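Local coordinates for ApaG protein (Pseudomonas aeruginosa, PDB 3NRF) that is of unknown function, an antiparallel beta protein of the DUF4354 family that carries a disulfide and is probably made with a signal sequence, at residues V33-A38 with I43-S48; E67-D72 with A78-D83. All coordinates share one frame; numbering follows the deposited sequence. Where two conformers were deposited one is given.

Contact 1 of 2, residues V33-A38 with I43-S48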
loop_
_atom_site.group_PDB
_atom_site.type_symbol
_atom_site.label_atom_id
_atom_site.label_comp_id
_atom_site.label_asym_id
_atom_site.label_seq_id
_atom_site.Cartn_x
_atom_site.Cartn_y
_atom_site.Cartn_z
ATOM N N VAL B 33 -18.059 -0.541 0.772
ATOM C CA VAL B 33 -19.022 0.311 0.129
ATOM C C VAL B 33 -20.214 0.566 1.059
ATOM O O VAL B 33 -20.720 -0.375 1.687
ATOM C CB VAL B 33 -19.555 -0.360 -1.182
ATOM C CG1 VAL B 33 -20.572 0.520 -1.873
ATOM C CG2 VAL B 33 -18.395 -0.704 -2.125
ATOM N N ARG B 34 -20.703 1.798 1.075
ATOM C CA ARG B 34 -21.924 2.153 1.811
ATOM C C ARG B 34 -22.879 2.806 0.827
ATOM O O ARG B 34 -22.499 3.739 0.124
ATOM C CB ARG B 34 -21.661 3.126 2.960
ATOM C CG ARG B 34 -22.958 3.454 3.732
ATOM C CD ARG B 34 -22.730 4.336 4.941
ATOM N NE ARG B 34 -21.767 3.744 5.866
ATOM C CZ ARG B 34 -21.382 4.333 7.007
ATOM N NH1 ARG B 34 -21.847 5.531 7.313
ATOM N NH2 ARG B 34 -20.502 3.742 7.807
ATOM N N LEU B 35 -24.111 2.322 0.759
ATOM C CA LEU B 35 -25.118 2.925 -0.085
ATOM C C LEU B 35 -26.037 3.689 0.846
ATOM O O LEU B 35 -26.489 3.107 1.835
ATOM C CB LEU B 35 -25.926 1.867 -0.824
ATOM C CG LEU B 35 -25.084 0.883 -1.624
ATOM C CD1 LEU B 35 -26.032 -0.138 -2.225
ATOM C CD2 LEU B 35 -24.244 1.608 -2.713
ATOM N N VAL B 36 -26.283 4.969 0.527
ATOM C CA VAL B 36 -27.118 5.856 1.326
ATOM C C VAL B 36 -28.237 6.456 0.467
ATOM O O VAL B 36 -27.961 7.188 -0.486
ATOM C CB VAL B 36 -26.297 7.035 1.950
ATOM C CG1 VAL B 36 -27.207 7.948 2.806
ATOM C CG2 VAL B 36 -25.122 6.505 2.787
ATOM N N ASN B 37 -29.501 6.148 0.797
ATOM C CA ASN B 37 -30.644 6.698 0.058
ATOM C C ASN B 37 -30.938 8.062 0.611
ATOM O O ASN B 37 -31.569 8.184 1.670
ATOM C CB ASN B 37 -31.894 5.787 0.108
ATOM C CG ASN B 37 -33.121 6.381 -0.639
ATOM O OD1 ASN B 37 -33.078 7.489 -1.154
ATOM N ND2 ASN B 37 -34.215 5.630 -0.678
ATOM N N ALA B 38 -30.478 9.095 -0.102
ATOM C CA ALA B 38 -30.663 10.491 0.316
ATOM C C ALA B 38 -32.070 11.036 0.040
ATOM O O ALA B 38 -32.485 12.029 0.643
ATOM C CB ALA B 38 -29.619 11.374 -0.380
ATOM N N ILE B 43 -36.271 3.599 -3.121
ATOM C CA ILE B 43 -35.658 3.446 -4.444
ATOM C C ILE B 43 -35.337 1.983 -4.718
ATOM O O ILE B 43 -34.732 1.315 -3.880
ATOM C CB ILE B 43 -34.352 4.340 -4.537
ATOM C CG1 ILE B 43 -34.712 5.830 -4.420
ATOM C CG2 ILE B 43 -33.583 4.114 -5.844
ATOM C CD1 ILE B 43 -33.502 6.802 -4.420
ATOM N N SER B 44 -35.800 1.457 -5.859
ATOM C CA SER B 44 -35.480 0.087 -6.245
ATOM C C SER B 44 -34.062 0.018 -6.778
ATOM O O SER B 44 -33.639 0.886 -7.539
ATOM C CB SER B 44 -36.416 -0.445 -7.341
ATOM O OG SER B 44 -36.058 -1.785 -7.660
ATOM N N LEU B 45 -33.344 -1.023 -6.370
ATOM C CA LEU B 45 -32.002 -1.308 -6.883
ATOM C C LEU B 45 -32.030 -2.630 -7.655
ATOM O O LEU B 45 -30.989 -3.192 -8.002
ATOM C CB LEU B 45 -31.005 -1.405 -5.724
ATOM C CG LEU B 45 -30.761 -0.139 -4.891
ATOM C CD1 LEU B 45 -29.840 -0.455 -3.734
ATOM C CD2 LEU B 45 -30.201 0.986 -5.733
ATOM N N LYS B 46 -33.236 -3.109 -7.957
ATOM C CA LYS B 46 -33.423 -4.419 -8.575
ATOM C C LYS B 46 -32.672 -4.529 -9.890
ATOM O O LYS B 46 -32.024 -5.526 -10.142
ATOM C CB LYS B 46 -34.920 -4.706 -8.808
ATOM C CG LYS B 46 -35.225 -6.163 -9.205
ATOM C CD LYS B 46 -36.735 -6.421 -9.488
ATOM C CE LYS B 46 -37.599 -6.325 -8.221
ATOM N NZ LYS B 46 -37.246 -7.365 -7.194
ATOM N N ASN B 47 -32.791 -3.510 -10.734
ATOM C CA ASN B 47 -32.129 -3.550 -12.043
ATOM C C ASN B 47 -30.775 -2.849 -12.076
ATOM O O ASN B 47 -30.295 -2.494 -13.141
ATOM C CB ASN B 47 -33.081 -2.964 -13.087
ATOM C CG ASN B 47 -34.364 -3.754 -13.182
ATOM O OD1 ASN B 47 -34.356 -4.991 -13.083
ATOM N ND2 ASN B 47 -35.474 -3.051 -13.364
ATOM N N SER B 48 -30.157 -2.703 -10.902
ATOM C CA SER B 48 -28.880 -2.005 -10.743
ATOM C C SER B 48 -27.764 -2.920 -10.196
ATOM O O SER B 48 -28.011 -3.965 -9.591
ATOM C CB SER B 48 -29.031 -0.857 -9.753
ATOM O OG SER B 48 -30.015 0.080 -10.168
#

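Contact 2 of 2, residues E67-D72 with A78-D83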
loop_
_atom_site.group_PDB
_atom_site.type_symbol
_atom_site.label_atom_id
_atom_site.label_comp_id
_atom_site.label_asym_id
_atom_site.label_seq_id
_atom_site.Cartn_x
_atom_site.Cartn_y
_atom_site.Cartn_z
ATOM N N GLU B 67 -23.857 -9.922 1.050
ATOM C CA GLU B 67 -25.320 -9.950 0.943
ATOM C C GLU B 67 -26.012 -8.607 1.254
ATOM O O GLU B 67 -26.998 -8.240 0.585
ATOM C CB GLU B 67 -25.881 -11.041 1.862
ATOM C CG GLU B 67 -27.371 -11.280 1.691
ATOM C CD GLU B 67 -27.906 -12.321 2.651
ATOM O OE1 GLU B 67 -27.115 -13.159 3.150
ATOM O OE2 GLU B 67 -29.129 -12.290 2.905
ATOM N N GLU B 68 -25.500 -7.883 2.249
ATOM C CA GLU B 68 -26.061 -6.598 2.640
ATOM C C GLU B 68 -26.166 -5.595 1.491
ATOM O O GLU B 68 -27.090 -4.768 1.469
ATOM C CB GLU B 68 -25.245 -5.970 3.780
ATOM C CG GLU B 68 -25.406 -6.648 5.109
ATOM C CD GLU B 68 -24.610 -7.931 5.265
ATOM O OE1 GLU B 68 -23.869 -8.375 4.337
ATOM O OE2 GLU B 68 -24.756 -8.517 6.354
ATOM N N LEU B 69 -25.246 -5.675 0.527
ATOM C CA LEU B 69 -25.267 -4.747 -0.627
ATOM C C LEU B 69 -26.256 -5.171 -1.745
ATOM O O LEU B 69 -26.466 -4.398 -2.683
ATOM C CB LEU B 69 -23.849 -4.505 -1.188
ATOM C CG LEU B 69 -22.874 -3.796 -0.251
ATOM C CD1 LEU B 69 -21.457 -3.931 -0.696
ATOM C CD2 LEU B 69 -23.296 -2.310 -0.032
ATOM N N THR B 70 -26.846 -6.367 -1.620
ATOM C CA THR B 70 -27.765 -6.944 -2.617
ATOM C C THR B 70 -29.248 -6.624 -2.309
ATOM O O THR B 70 -30.155 -7.219 -2.889
ATOM C CB THR B 70 -27.596 -8.487 -2.741
ATOM O OG1 THR B 70 -28.123 -9.138 -1.578
ATOM C CG2 THR B 70 -26.132 -8.886 -2.933
ATOM N N ALA B 71 -29.501 -5.681 -1.410
ATOM C CA ALA B 71 -30.889 -5.269 -1.123
ATOM C C ALA B 71 -31.690 -4.866 -2.382
ATOM O O ALA B 71 -31.192 -4.127 -3.243
ATOM C CB ALA B 71 -30.893 -4.106 -0.124
ATOM N N ASP B 72 -32.937 -5.330 -2.452
ATOM C CA ASP B 72 -33.812 -5.047 -3.590
ATOM C C ASP B 72 -34.197 -3.573 -3.654
ATOM O O ASP B 72 -34.418 -3.040 -4.737
ATOM C CB ASP B 72 -35.078 -5.904 -3.533
ATOM C CG ASP B 72 -35.845 -5.895 -4.843
ATOM O OD1 ASP B 72 -37.087 -5.735 -4.818
ATOM O OD2 ASP B 72 -35.192 -6.032 -5.905
ATOM N N ALA B 78 -32.222 5.619 4.558
ATOM C CA ALA B 78 -31.520 4.440 5.035
ATOM C C ALA B 78 -30.218 4.162 4.320
ATOM O O ALA B 78 -30.014 4.550 3.138
ATOM C CB ALA B 78 -32.421 3.193 4.936
ATOM N N SER B 79 -29.353 3.413 5.020
ATOM C CA SER B 79 -28.028 3.023 4.547
ATOM C C SER B 79 -27.783 1.529 4.743
ATOM O O SER B 79 -28.306 0.942 5.715
ATOM C CB SER B 79 -26.955 3.758 5.366
ATOM O OG SER B 79 -27.154 5.165 5.382
ATOM N N VAL B 80 -26.999 0.934 3.848
ATOM C CA VAL B 80 -26.534 -0.415 3.949
ATOM C C VAL B 80 -25.037 -0.347 3.608
ATOM O O VAL B 80 -24.569 0.567 2.912
ATOM C CB VAL B 80 -27.317 -1.417 3.053
ATOM C CG1 VAL B 80 -28.809 -1.484 3.471
ATOM C CG2 VAL B 80 -27.189 -1.054 1.567
ATOM N N GLU B 81 -24.283 -1.332 4.047
ATOM C CA GLU B 81 -22.855 -1.336 3.835
ATOM C C GLU B 81 -22.301 -2.736 3.839
ATOM O O GLU B 81 -22.863 -3.656 4.448
ATOM C CB GLU B 81 -22.178 -0.461 4.890
ATOM C CG GLU B 81 -20.677 -0.571 5.000
ATOM C CD GLU B 81 -20.097 0.240 6.152
ATOM O OE1 GLU B 81 -20.077 1.504 6.085
ATOM O OE2 GLU B 81 -19.617 -0.413 7.118
ATOM N N GLY B 82 -21.217 -2.928 3.096
ATOM C CA GLY B 82 -20.527 -4.212 3.012
ATOM C C GLY B 82 -19.326 -4.139 2.088
ATOM O O GLY B 82 -18.994 -3.087 1.566
ATOM N N ASP B 83 -18.675 -5.263 1.883
ATOM C CA ASP B 83 -17.537 -5.362 0.963
ATOM C C ASP B 83 -17.933 -5.827 -0.418
ATOM O O ASP B 83 -18.907 -6.562 -0.591
ATOM C CB ASP B 83 -16.511 -6.313 1.528
ATOM C CG ASP B 83 -16.004 -5.823 2.878
ATOM O OD1 ASP B 83 -15.436 -4.715 2.917
ATOM O OD2 ASP B 83 -16.209 -6.514 3.892
#

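Contact 1 of 2, residues V33-A38 with I43-S48
Where strand 24-37 of the six-stranded antiparallel sheet ends, the chain loops round into the two-residue strand 43-44, which runs back past that end so that Asn-37 meets Ile-43 and Leu-35 meets Leu-45. The partners are side chains alone, and no hydrogen bond joins the two segments. The chi1 of 178° swings the Asn-37 carboxamide away from its own backbone N and out toward 43-44, and the CG1-CD1 arm of Ile-43 lies along one face of that flat group. Ile-43 CD1 comes 3.4 Å from Asn-37 OD1, and Ile-43 CG1 is 3.8 Å from Asn-37 ND2. Asparagine suits this buried place because its amide can satisfy the backbone of the loop: ND2 gives hydrogen bonds to Ser-41 O and Leu-74 O, which set the rotation of the amide that Ile-43 packs against. Two residues back, Leu-35 reaches out from the sheet, with its neighbour Val-80 and, from the 67-69 turn, Leu-69 against it. Leu-45, just past the short strand, begins a type I turn, closed by Ser-48 N to Leu-45 O at 3.1 Å. Just before it, Ser-44 forms an ST turn, its OG accepting from Lys-46 N at 3.1 Å with a fairly straight N-H (163°). The two leucine side chains cross obliquely and touch at one methyl each, an apolar contact that suits the buried Leu-35, with Leu-35 CD1 to Leu-45 CD1 at 4.1 Å.

Contact 2 of 2, residues E67-D72 with A78-D83
Leu-69 lies over one face of two flat peptide groups, 81-82 and 82-83, which are practically coplanar because Gly-82 is fully stretched (phi 180°, psi -176°). Its CD1 stands above the second group, 3.5 Å from Gly-82 C and 3.4 Å from Gly-82 O, while CD2 covers the first, 3.8 Å from Gly-82 N. On the other face rise the side chains of Glu-81 and Asp-83, which form salt bridges with Arg-34 and Lys-32. At the edges Gly-82 bonds to Val-33 of strand 24-37, and Asp-83 to Asp-66, just past the end of strand 59-65. Glycine fits here since any CB would point at Leu-69 and come tightly against its CG. Leu-69 sits in a 3-10 turn following strand 59-65, and having CG anti to its carbonyl carbon (chi1 -65°) brings the isopropyl end onto strand 79-88. Beside it, Glu-68 CB approaches Glu-81 O at 3.4 Å, tilted out of the peptide plane on the Leu-69 side. Val-80 meets the turn with CB and CG2 beside Glu-68 O, both at 3.7 Å, and CG2 lies 4.4 Å from Leu-69 CD2. The turn is held by Glu-67 O, which accepts from both Thr-70 N at 2.9 Å and Thr-70 OG1 at 2.6 Å. With no hydrogen bond between the segments, and the N and O of Gly-82 both bonded to Val-33, the strand face under Leu-69 is left to van der Waals packing.

How the contacts relate
The two contacts have centres about 8 Å apart and share one sheet, in which strands 24-37 and 79-88 are neighbours: Leu-35 pairs with Val-80 through backbone hydrogen bonds. Arg-34 CG also packs 3.4 Å from Val-80 O. Segments 43-48 and 67-72, which lie beside this sheet, are joined to each other as well. Lys-46 NZ of contact 1 makes a salt bridge to Asp-72 OD2 of contact 2 at 2.8 Å, and Leu-45 N probably hydrogen-bonds to Asp-72 O, also at 2.8 Å. No active site is known; a bound methylpentanediol, probably from crystallisation, lies about 3 Å from the Glu-81 side chain.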